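Local structure of pyridine nucleotide-disulfide oxidoreductase-like protein (Myceliophthora thermophila, 5MQ6) at residues Asp354-Ile366 against Tyr420-Glu432. The protein inserts one oxygen atom next to the carbonyl of ketones, notably bulky polycyclic ones, giving esters or lactones with FAD and NADPH as a Baeyer-Villiger monooxygenase. Residues are numbered along the deposited sequence; the frame is centred on the assembly and turned at random.
Sequences DGWTEMPAFSAVI and YPTWCKRPTFSDE. With NDP (NADPH dihydro-nicotinamide-adenine-dinucleotide phosphate), chain C.
The NADPH pocket of this flavin monooxygenase is backed here by a largely aromatic and apolar layer, on which Arg426 rests against Trp356. Arg426 and its neighbour Lys425 both belong to the pocket. The Lys425 chain is bent at chi2 and reaches the 2'-phosphate, with NZ donating to O3X of NADPH at 2.8 Å. In Arg426, CG is anti to the backbone N (chi1 -154°) and the chain runs extended to NE, which brings the guanidinium to the six-membered end of the Trp356 indole. CH2 of Trp356 lies over the guanidinium face, 3.7 Å from Arg426 CZ, and the two planes are 67° apart. Asp133, an FAD-binding residue, forms a salt bridge with Arg426 NE and accepts from Trp356 NE1 through its backbone O. FAD also touches Arg426.

Phe429 covers one face of the same indole. Its CZ sits over the ring, 3.5 Å from Trp356 CD2. The pair is oblique, with the Phe429 ring and the five-membered ring of Trp356 inclined at 42°. Pro427 fills the middle of the contact. Its CG meets Met359 SD at 3.6 Å and Trp356 CZ3 at 3.7 Å, while Pro427 CD touches Phe362 CE1 at 3.5 Å. At the far end Pro421 CB lies over one face of the Trp423 ring. Ala361 CB is at its edge, and Val365 CG1 lies 3.7 Å from Trp423 CD1. Cys424, next in the chain, is bonded to Cys596 by a disulfide.

No hydrogen bond joins 354-366 to 420-432, so packing holds them together. Thr422 OG1 bonds to Asp392 instead. Gripped by Asp133 and set against Trp356, the Arg426 guanidinium is probably restricted in its rotation, in contact with both cofactors.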
ATOM      1  N   ASP A 354      12.290  17.341   0.497  1.00 24.34           N
ATOM      2  CA  ASP A 354      12.077  16.892  -0.834  1.00 22.38           C
ATOM      3  C   ASP A 354      10.683  17.249  -1.270  1.00 19.03           C
ATOM      4  O   ASP A 354       9.989  18.017  -0.597  1.00 20.95           O
ATOM      5  CB  ASP A 354      12.445  15.388  -0.932  1.00 25.79           C
ATOM      6  CG  ASP A 354      11.361  14.449  -0.385  1.00 24.71           C
ATOM      7  OD1 ASP A 354      10.352  14.912   0.161  1.00 21.82           O
ATOM      8  OD2 ASP A 354      11.557  13.228  -0.529  1.00 21.79           O
ATOM      9  N   GLY A 355      10.254  16.686  -2.392  1.00 18.89           N
ATOM     10  CA  GLY A 355       9.010  17.046  -2.987  1.00 20.24           C
ATOM     11  C   GLY A 355       7.760  16.769  -2.193  1.00 23.26           C
ATOM     12  O   GLY A 355       6.761  17.398  -2.455  1.00 21.35           O
ATOM     13  N   TRP A 356       7.820  15.794  -1.260  1.00 21.84           N
ATOM     14  CA  TRP A 356       6.701  15.529  -0.378  1.00 20.85           C
ATOM     15  C   TRP A 356       6.411  16.694   0.579  1.00 22.93           C
ATOM     16  O   TRP A 356       5.321  16.797   1.075  1.00 23.41           O
ATOM     17  CB  TRP A 356       7.015  14.317   0.500  1.00 19.97           C
ATOM     18  CG  TRP A 356       6.922  12.970  -0.211  1.00 18.05           C
ATOM     19  CD1 TRP A 356       7.978  12.189  -0.645  1.00 21.53           C
ATOM     20  CD2 TRP A 356       5.733  12.211  -0.455  1.00 17.94           C
ATOM     21  NE1 TRP A 356       7.480  10.978  -1.152  1.00 21.78           N
ATOM     22  CE2 TRP A 356       6.117  10.987  -1.058  1.00 19.06           C
ATOM     23  CE3 TRP A 356       4.384  12.454  -0.247  1.00 18.56           C
ATOM     24  CZ2 TRP A 356       5.190  10.021  -1.459  1.00 21.05           C
ATOM     25  CZ3 TRP A 356       3.479  11.512  -0.629  1.00 23.71           C
ATOM     26  CH2 TRP A 356       3.881  10.286  -1.239  1.00 21.57           C
ATOM     27  N   THR A 357       7.389  17.552   0.840  1.00 22.15           N
ATOM     28  CA  THR A 357       7.242  18.660   1.787  1.00 20.10           C
ATOM     29  C   THR A 357       6.628  19.910   1.143  1.00 20.52           C
ATOM     30  O   THR A 357       6.539  20.955   1.800  1.00 22.37           O
ATOM     31  CB  THR A 357       8.600  18.975   2.480  1.00 21.80           C
ATOM     32  OG1 THR A 357       9.547  19.496   1.526  1.00 22.66           O
ATOM     33  CG2 THR A 357       9.183  17.751   3.054  1.00 18.67           C
ATOM     34  N   GLU A 358       6.190  19.801  -0.117  1.00 21.52           N
ATOM     35  CA  GLU A 358       5.661  20.904  -0.904  1.00 23.21           C
ATOM     36  C   GLU A 358       4.200  20.752  -1.286  1.00 24.33           C
ATOM     37  O   GLU A 358       3.726  21.386  -2.250  1.00 23.75           O
ATOM     38  CB  GLU A 358       6.467  21.089  -2.208  1.00 23.67           C
ATOM     39  CG  GLU A 358       7.859  21.580  -1.987  1.00 23.30           C
ATOM     40  CD  GLU A 358       8.675  21.718  -3.279  1.00 30.60           C
ATOM     41  OE1 GLU A 358       9.109  22.823  -3.588  1.00 39.19           O
ATOM     42  OE2 GLU A 358       8.915  20.769  -3.980  1.00 27.91           O
ATOM     43  N   MET A 359       3.499  19.895  -0.559  1.00 22.15           N
ATOM     44  CA  MET A 359       2.125  19.528  -0.904  1.00 21.39           C
ATOM     45  C   MET A 359       1.242  19.450   0.373  1.00 23.28           C
ATOM     46  O   MET A 359       0.718  18.374   0.742  1.00 22.43           O
ATOM     47  CB  MET A 359       2.163  18.225  -1.697  1.00 25.14           C
ATOM     48  CG  MET A 359       3.072  17.167  -1.161  1.00 26.99           C
ATOM     49  SD  MET A 359       2.890  15.660  -2.193  1.00 30.89           S
ATOM     50  CE  MET A 359       3.572  16.194  -3.738  1.00 26.82           C
ATOM     51  N   PRO A 360       1.072  20.596   1.057  1.00 22.63           N
ATOM     52  CA  PRO A 360       0.305  20.651   2.296  1.00 23.34           C
ATOM     53  C   PRO A 360      -1.187  20.329   2.129  1.00 20.16           C
ATOM     54  O   PRO A 360      -1.814  19.918   3.078  1.00 21.62           O
ATOM     55  CB  PRO A 360       0.526  22.119   2.759  1.00 26.55           C
ATOM     56  CG  PRO A 360       0.631  22.865   1.435  1.00 26.66           C
ATOM     57  CD  PRO A 360       1.511  21.937   0.622  1.00 24.69           C
ATOM     58  N   ALA A 361      -1.715  20.395   0.909  1.00 19.94           N
ATOM     59  CA  ALA A 361      -3.087  19.925   0.662  1.00 23.52           C
ATOM     60  C   ALA A 361      -3.198  18.432   0.617  1.00 23.77           C
ATOM     61  O   ALA A 361      -4.339  17.903   0.560  1.00 19.13           O
ATOM     62  CB  ALA A 361      -3.674  20.485  -0.639  1.00 27.16           C
ATOM     63  N   PHE A 362      -2.057  17.718   0.632  1.00 20.97           N
ATOM     64  CA  PHE A 362      -2.205  16.236   0.880  1.00 22.02           C
ATOM     65  C   PHE A 362      -2.965  15.880   2.172  1.00 19.48           C
ATOM     66  O   PHE A 362      -3.593  14.800   2.292  1.00 22.06           O
ATOM     67  CB  PHE A 362      -0.874  15.495   0.792  1.00 22.54           C
ATOM     68  CG  PHE A 362      -0.997  14.042   0.418  1.00 21.67           C
ATOM     69  CD1 PHE A 362      -1.357  13.667  -0.880  1.00 28.19           C
ATOM     70  CD2 PHE A 362      -0.698  13.032   1.359  1.00 24.43           C
ATOM     71  CE1 PHE A 362      -1.470  12.298  -1.230  1.00 31.66           C
ATOM     72  CE2 PHE A 362      -0.832  11.700   1.030  1.00 31.35           C
ATOM     73  CZ  PHE A 362      -1.193  11.328  -0.277  1.00 33.38           C
ATOM     74  N   SER A 363      -2.946  16.786   3.110  1.00 18.60           N
ATOM     75  CA  SER A 363      -3.689  16.657   4.371  1.00 21.51           C
ATOM     76  C   SER A 363      -5.209  16.461   4.144  1.00 19.94           C
ATOM     77  O   SER A 363      -5.935  15.936   5.020  1.00 21.01           O
ATOM     78  CB  SER A 363      -3.462  17.969   5.151  1.00 22.86           C
ATOM     79  OG  SER A 363      -4.008  19.067   4.397  1.00 23.40           O
ATOM     80  N   ALA A 364      -5.690  16.842   2.965  1.00 18.91           N
ATOM     81  CA  ALA A 364      -7.075  16.587   2.590  1.00 20.89           C
ATOM     82  C   ALA A 364      -7.411  15.133   2.801  1.00 20.68           C
ATOM     83  O   ALA A 364      -8.499  14.798   3.116  1.00 22.74           O
ATOM     84  CB  ALA A 364      -7.330  16.960   1.097  1.00 17.52           C
ATOM     85  N   VAL A 365      -6.483  14.254   2.508  1.00 22.51           N
ATOM     86  CA  VAL A 365      -6.774  12.835   2.601  1.00 22.60           C
ATOM     87  C   VAL A 365      -6.161  12.169   3.793  1.00 23.48           C
ATOM     88  O   VAL A 365      -6.554  11.065   4.068  1.00 22.85           O
ATOM     89  CB  VAL A 365      -6.452  11.990   1.379  1.00 23.23           C
ATOM     90  CG1 VAL A 365      -7.509  12.251   0.292  1.00 30.66           C
ATOM     91  CG2 VAL A 365      -5.012  12.203   0.907  1.00 20.32           C
ATOM     92  N   ILE A 366      -5.186  12.804   4.429  1.00 24.75           N
ATOM     93  CA  ILE A 366      -4.494  12.260   5.607  1.00 27.05           C
ATOM     94  C   ILE A 366      -5.039  12.754   6.952  1.00 26.87           C
ATOM     95  O   ILE A 366      -5.117  11.974   7.901  1.00 28.80           O
ATOM     96  CB  ILE A 366      -2.981  12.621   5.490  1.00 27.84           C
ATOM     97  CG1 ILE A 366      -2.388  11.885   4.329  1.00 31.10           C
ATOM     98  CG2 ILE A 366      -2.270  12.325   6.749  1.00 31.23           C
ATOM     99  CD1 ILE A 366      -2.792  10.452   4.254  1.00 31.98           C
ATOM    100  N   TYR A 420      -6.504  17.480 -11.389  1.00 27.55           N
ATOM    101  CA  TYR A 420      -7.229  17.081 -10.204  1.00 28.98           C
ATOM    102  C   TYR A 420      -6.426  17.541  -8.999  1.00 27.61           C
ATOM    103  O   TYR A 420      -5.226  17.682  -9.114  1.00 25.58           O
ATOM    104  CB  TYR A 420      -7.401  15.555 -10.111  1.00 25.27           C
ATOM    105  CG  TYR A 420      -6.196  14.739 -10.420  1.00 26.02           C
ATOM    106  CD1 TYR A 420      -5.160  14.550  -9.489  1.00 25.89           C
ATOM    107  CD2 TYR A 420      -6.066  14.127 -11.646  1.00 30.10           C
ATOM    108  CE1 TYR A 420      -4.043  13.764  -9.792  1.00 25.19           C
ATOM    109  CE2 TYR A 420      -4.984  13.337 -11.955  1.00 24.30           C
ATOM    110  CZ  TYR A 420      -3.991  13.180 -11.033  1.00 26.43           C
ATOM    111  OH  TYR A 420      -2.940  12.488 -11.409  1.00 27.06           O
ATOM    112  N   PRO A 421      -7.074  17.700  -7.831  1.00 26.44           N
ATOM    113  CA  PRO A 421      -6.309  18.040  -6.628  1.00 24.60           C
ATOM    114  C   PRO A 421      -5.223  16.993  -6.287  1.00 24.94           C
ATOM    115  O   PRO A 421      -5.404  15.807  -6.529  1.00 20.87           O
ATOM    116  CB  PRO A 421      -7.358  18.033  -5.543  1.00 28.45           C
ATOM    117  CG  PRO A 421      -8.665  18.180  -6.231  1.00 27.44           C
ATOM    118  CD  PRO A 421      -8.508  17.575  -7.579  1.00 25.66           C
ATOM    119  N   THR A 422      -4.111  17.459  -5.756  1.00 20.61           N
ATOM    120  CA  THR A 422      -2.979  16.635  -5.394  1.00 24.10           C
ATOM    121  C   THR A 422      -3.422  15.408  -4.552  1.00 25.11           C
ATOM    122  O   THR A 422      -2.907  14.321  -4.725  1.00 28.88           O
ATOM    123  CB  THR A 422      -1.935  17.444  -4.570  1.00 23.94           C
ATOM    124  OG1 THR A 422      -1.560  18.686  -5.244  1.00 27.67           O
ATOM    125  CG2 THR A 422      -0.689  16.621  -4.354  1.00 23.46           C
ATOM    126  N   TRP A 423      -4.345  15.617  -3.616  1.00 26.93           N
ATOM    127  CA  TRP A 423      -4.805  14.526  -2.792  1.00 23.81           C
ATOM    128  C   TRP A 423      -5.594  13.345  -3.471  1.00 26.20           C
ATOM    129  O   TRP A 423      -5.811  12.362  -2.797  1.00 29.54           O
ATOM    130  CB  TRP A 423      -5.575  15.085  -1.612  1.00 21.08           C
ATOM    131  CG  TRP A 423      -6.925  15.674  -1.944  1.00 22.62           C
ATOM    132  CD1 TRP A 423      -8.071  14.988  -2.205  1.00 25.33           C
ATOM    133  CD2 TRP A 423      -7.255  17.067  -2.056  1.00 26.14           C
ATOM    134  NE1 TRP A 423      -9.091  15.858  -2.420  1.00 25.74           N
ATOM    135  CE2 TRP A 423      -8.630  17.139  -2.336  1.00 24.60           C
ATOM    136  CE3 TRP A 423      -6.529  18.257  -1.881  1.00 27.00           C
ATOM    137  CZ2 TRP A 423      -9.311  18.349  -2.495  1.00 24.74           C
ATOM    138  CZ3 TRP A 423      -7.202  19.489  -2.048  1.00 26.92           C
ATOM    139  CH2 TRP A 423      -8.596  19.517  -2.332  1.00 25.93           C
ATOM    140  N   CYS A 424      -6.017  13.436  -4.739  1.00 24.06           N
ATOM    141  CA  CYS A 424      -6.862  12.418  -5.364  1.00 26.48           C
ATOM    142  C   CYS A 424      -6.133  11.171  -5.876  1.00 28.58           C
ATOM    143  O   CYS A 424      -6.777  10.180  -6.171  1.00 27.69           O
ATOM    144  CB  CYS A 424      -7.634  13.008  -6.557  1.00 29.49           C
ATOM    145  SG  CYS A 424      -8.872  14.229  -6.111  1.00 33.97           S
ATOM    146  N   LYS A 425      -4.813  11.242  -6.029  1.00 29.73           N
ATOM    147  CA  LYS A 425      -3.982  10.139  -6.435  1.00 34.14           C
ATOM    148  C   LYS A 425      -2.701  10.230  -5.691  1.00 37.65           C
ATOM    149  O   LYS A 425      -2.319  11.310  -5.200  1.00 36.90           O
ATOM    150  CB  LYS A 425      -3.573  10.215  -7.916  1.00 37.15           C
ATOM    151  CG  LYS A 425      -4.684  10.335  -8.914  1.00 41.81           C
ATOM    152  CD  LYS A 425      -5.520   9.064  -9.077  1.00 46.88           C
ATOM    153  CE  LYS A 425      -6.122   8.915 -10.487  1.00 44.41           C
ATOM    154  NZ  LYS A 425      -6.582   7.513 -10.721  1.00 44.18           N
ATOM    155  N   ARG A 426      -1.963   9.134  -5.707  1.00 36.83           N
ATOM    156  CA  ARG A 426      -0.635   9.169  -5.082  1.00 36.04           C
ATOM    157  C   ARG A 426       0.291  10.103  -5.905  1.00 30.73           C
ATOM    158  O   ARG A 426       0.327  10.058  -7.130  1.00 26.51           O
ATOM    159  CB  ARG A 426       0.023   7.804  -4.804  1.00 35.11           C
ATOM    160  CG  ARG A 426       1.017   7.970  -3.625  1.00 31.50           C
ATOM    161  CD  ARG A 426       1.590   6.689  -3.142  1.00 30.83           C
ATOM    162  NE  ARG A 426       2.867   6.753  -2.435  1.00 30.70           N
ATOM    163  CZ  ARG A 426       3.005   6.697  -1.093  1.00 34.48           C
ATOM    164  NH1 ARG A 426       1.960   6.713  -0.257  1.00 34.35           N
ATOM    165  NH2 ARG A 426       4.198   6.662  -0.537  1.00 31.08           N
ATOM    166  N   PRO A 427       0.947  11.040  -5.243  1.00 31.14           N
ATOM    167  CA  PRO A 427       1.892  11.839  -6.040  1.00 29.68           C
ATOM    168  C   PRO A 427       3.088  10.957  -6.453  1.00 24.73           C
ATOM    169  O   PRO A 427       3.389   9.967  -5.759  1.00 26.46           O
ATOM    170  CB  PRO A 427       2.340  12.944  -5.064  1.00 29.68           C
ATOM    171  CG  PRO A 427       1.819  12.558  -3.719  1.00 31.52           C
ATOM    172  CD  PRO A 427       0.670  11.637  -3.930  1.00 30.83           C
ATOM    173  N   THR A 428       3.737  11.335  -7.547  1.00 21.71           N
ATOM    174  CA  THR A 428       4.849  10.563  -8.174  1.00 23.88           C
ATOM    175  C   THR A 428       5.922  11.526  -8.387  1.00 23.87           C
ATOM    176  O   THR A 428       5.673  12.744  -8.469  1.00 22.43           O
ATOM    177  CB  THR A 428       4.450   9.956  -9.518  1.00 27.32           C
ATOM    178  OG1 THR A 428       4.176  11.017 -10.463  1.00 40.38           O
ATOM    179  CG2 THR A 428       3.205   9.140  -9.318  1.00 25.86           C
ATOM    180  N   PHE A 429       7.157  11.028  -8.374  1.00 25.36           N
ATOM    181  CA  PHE A 429       8.313  11.908  -8.384  1.00 23.64           C
ATOM    182  C   PHE A 429       9.283  11.318  -9.381  1.00 26.00           C
ATOM    183  O   PHE A 429       9.559  10.134  -9.315  1.00 25.15           O
ATOM    184  CB  PHE A 429       8.941  11.994  -7.020  1.00 23.89           C
ATOM    185  CG  PHE A 429       7.977  12.383  -5.915  1.00 24.22           C
ATOM    186  CD1 PHE A 429       7.168  11.388  -5.283  1.00 23.86           C
ATOM    187  CD2 PHE A 429       7.881  13.694  -5.471  1.00 23.04           C
ATOM    188  CE1 PHE A 429       6.264  11.705  -4.305  1.00 22.49           C
ATOM    189  CE2 PHE A 429       6.936  14.011  -4.457  1.00 25.30           C
ATOM    190  CZ  PHE A 429       6.143  13.002  -3.884  1.00 24.95           C
ATOM    191  N   SER A 430       9.763  12.124 -10.338  1.00 23.44           N
ATOM    192  CA  SER A 430      10.690  11.670 -11.319  1.00 22.82           C
ATOM    193  C   SER A 430      11.365  12.852 -12.018  1.00 25.66           C
ATOM    194  O   SER A 430      10.684  13.860 -12.424  1.00 22.58           O
ATOM    195  CB  SER A 430       9.974  10.841 -12.381  1.00 23.61           C
ATOM    196  OG  SER A 430      10.971  10.387 -13.307  1.00 24.54           O
ATOM    197  N   ASP A 431      12.689  12.706 -12.175  1.00 23.35           N
ATOM    198  CA  ASP A 431      13.502  13.597 -12.990  1.00 24.58           C
ATOM    199  C   ASP A 431      13.833  13.072 -14.397  1.00 26.45           C
ATOM    200  O   ASP A 431      14.577  13.707 -15.096  1.00 26.12           O
ATOM    201  CB  ASP A 431      14.785  13.936 -12.221  1.00 23.35           C
ATOM    202  CG  ASP A 431      14.506  14.595 -10.912  1.00 25.16           C
ATOM    203  OD1 ASP A 431      13.489  15.350 -10.837  1.00 26.30           O
ATOM    204  OD2 ASP A 431      15.298  14.404  -9.937  1.00 26.62           O
ATOM    205  N   GLU A 432      13.231  11.971 -14.826  1.00 28.95           N
ATOM    206  CA  GLU A 432      13.405  11.370 -16.142  1.00 27.41           C
ATOM    207  C   GLU A 432      12.105  11.064 -16.905  1.00 24.02           C
ATOM    208  O   GLU A 432      12.150  10.966 -18.081  1.00 27.05           O
ATOM    209  CB  GLU A 432      14.155  10.045 -16.066  1.00 28.92           C
ATOM    210  CG  GLU A 432      15.378   9.984 -15.169  1.00 37.53           C
ATOM    211  CD  GLU A 432      16.015   8.563 -15.080  1.00 47.48           C
ATOM    212  OE1 GLU A 432      15.332   7.506 -15.301  1.00 51.38           O
ATOM    213  OE2 GLU A 432      17.217   8.498 -14.766  1.00 46.40           O
TER
HETATM  214  PA  NDP C 701      -1.869   2.338 -10.162  1.00 38.97           P
HETATM  215  O1A NDP C 701      -3.211   1.622  -9.777  1.00 46.64           O
HETATM  216  O2A NDP C 701      -1.353   3.556  -9.439  1.00 41.90           O
HETATM  217  O5B NDP C 701      -1.924   2.582 -11.749  1.00 42.74           O
HETATM  218  C5B NDP C 701      -2.597   1.720 -12.644  1.00 42.33           C
HETATM  219  C4B NDP C 701      -2.620   2.503 -13.941  1.00 45.16           C
HETATM  220  O4B NDP C 701      -3.317   1.743 -14.964  1.00 50.70           O
HETATM  221  C3B NDP C 701      -3.334   3.848 -13.771  1.00 36.94           C
HETATM  222  O3B NDP C 701      -2.522   4.886 -14.350  1.00 34.30           O
HETATM  223  C2B NDP C 701      -4.637   3.566 -14.485  1.00 41.16           C
HETATM  224  O2B NDP C 701      -5.321   4.754 -14.979  1.00 40.59           O
HETATM  225  C1B NDP C 701      -4.211   2.616 -15.583  1.00 42.36           C
HETATM  226  N9A NDP C 701      -5.367   1.908 -16.136  1.00 46.35           N
HETATM  227  C8A NDP C 701      -6.325   1.187 -15.469  1.00 54.53           C
HETATM  228  N7A NDP C 701      -7.254   0.713 -16.322  1.00 43.94           N
HETATM  229  C5A NDP C 701      -6.851   1.166 -17.537  1.00 46.79           C
HETATM  230  C6A NDP C 701      -7.393   1.061 -18.885  1.00 41.56           C
HETATM  231  N6A NDP C 701      -8.519   0.377 -19.048  1.00 39.73           N
HETATM  232  N1A NDP C 701      -6.712   1.658 -19.885  1.00 50.35           N
HETATM  233  C2A NDP C 701      -5.554   2.371 -19.705  1.00 51.54           C
HETATM  234  N3A NDP C 701      -4.987   2.541 -18.499  1.00 50.18           N
HETATM  235  C4A NDP C 701      -5.616   1.955 -17.420  1.00 47.49           C
HETATM  236  O3  NDP C 701      -0.661   1.301 -10.070  1.00 38.10           O
HETATM  237  PN  NDP C 701       0.959   1.525  -9.905  1.00 39.29           P
HETATM  238  O1N NDP C 701       1.556   0.082  -9.940  1.00 42.33           O
HETATM  239  O2N NDP C 701       1.495   2.506 -10.924  1.00 32.70           O
HETATM  240  O5D NDP C 701       1.148   2.173  -8.434  1.00 35.58           O
HETATM  241  C5D NDP C 701       0.509   1.497  -7.298  1.00 40.16           C
HETATM  242  C4D NDP C 701       1.053   2.005  -5.975  1.00 37.14           C
HETATM  243  O4D NDP C 701       2.417   1.570  -5.782  1.00 48.07           O
HETATM  244  C3D NDP C 701       1.225   3.525  -6.030  1.00 42.79           C
HETATM  245  O3D NDP C 701      -0.012   4.331  -6.092  1.00 30.83           O
HETATM  246  C2D NDP C 701       2.263   3.766  -4.914  1.00 48.84           C
HETATM  247  O2D NDP C 701       1.646   3.688  -3.588  1.00 58.83           O
HETATM  248  C1D NDP C 701       3.263   2.654  -5.228  1.00 51.37           C
HETATM  249  P2B NDP C 701      -6.404   5.494 -14.024  1.00 42.95           P
HETATM  250  O1X NDP C 701      -7.264   4.354 -13.461  1.00 44.94           O
HETATM  251  O2X NDP C 701      -7.282   6.367 -14.896  1.00 47.17           O
HETATM  252  O3X NDP C 701      -5.610   6.370 -13.045  1.00 40.76           O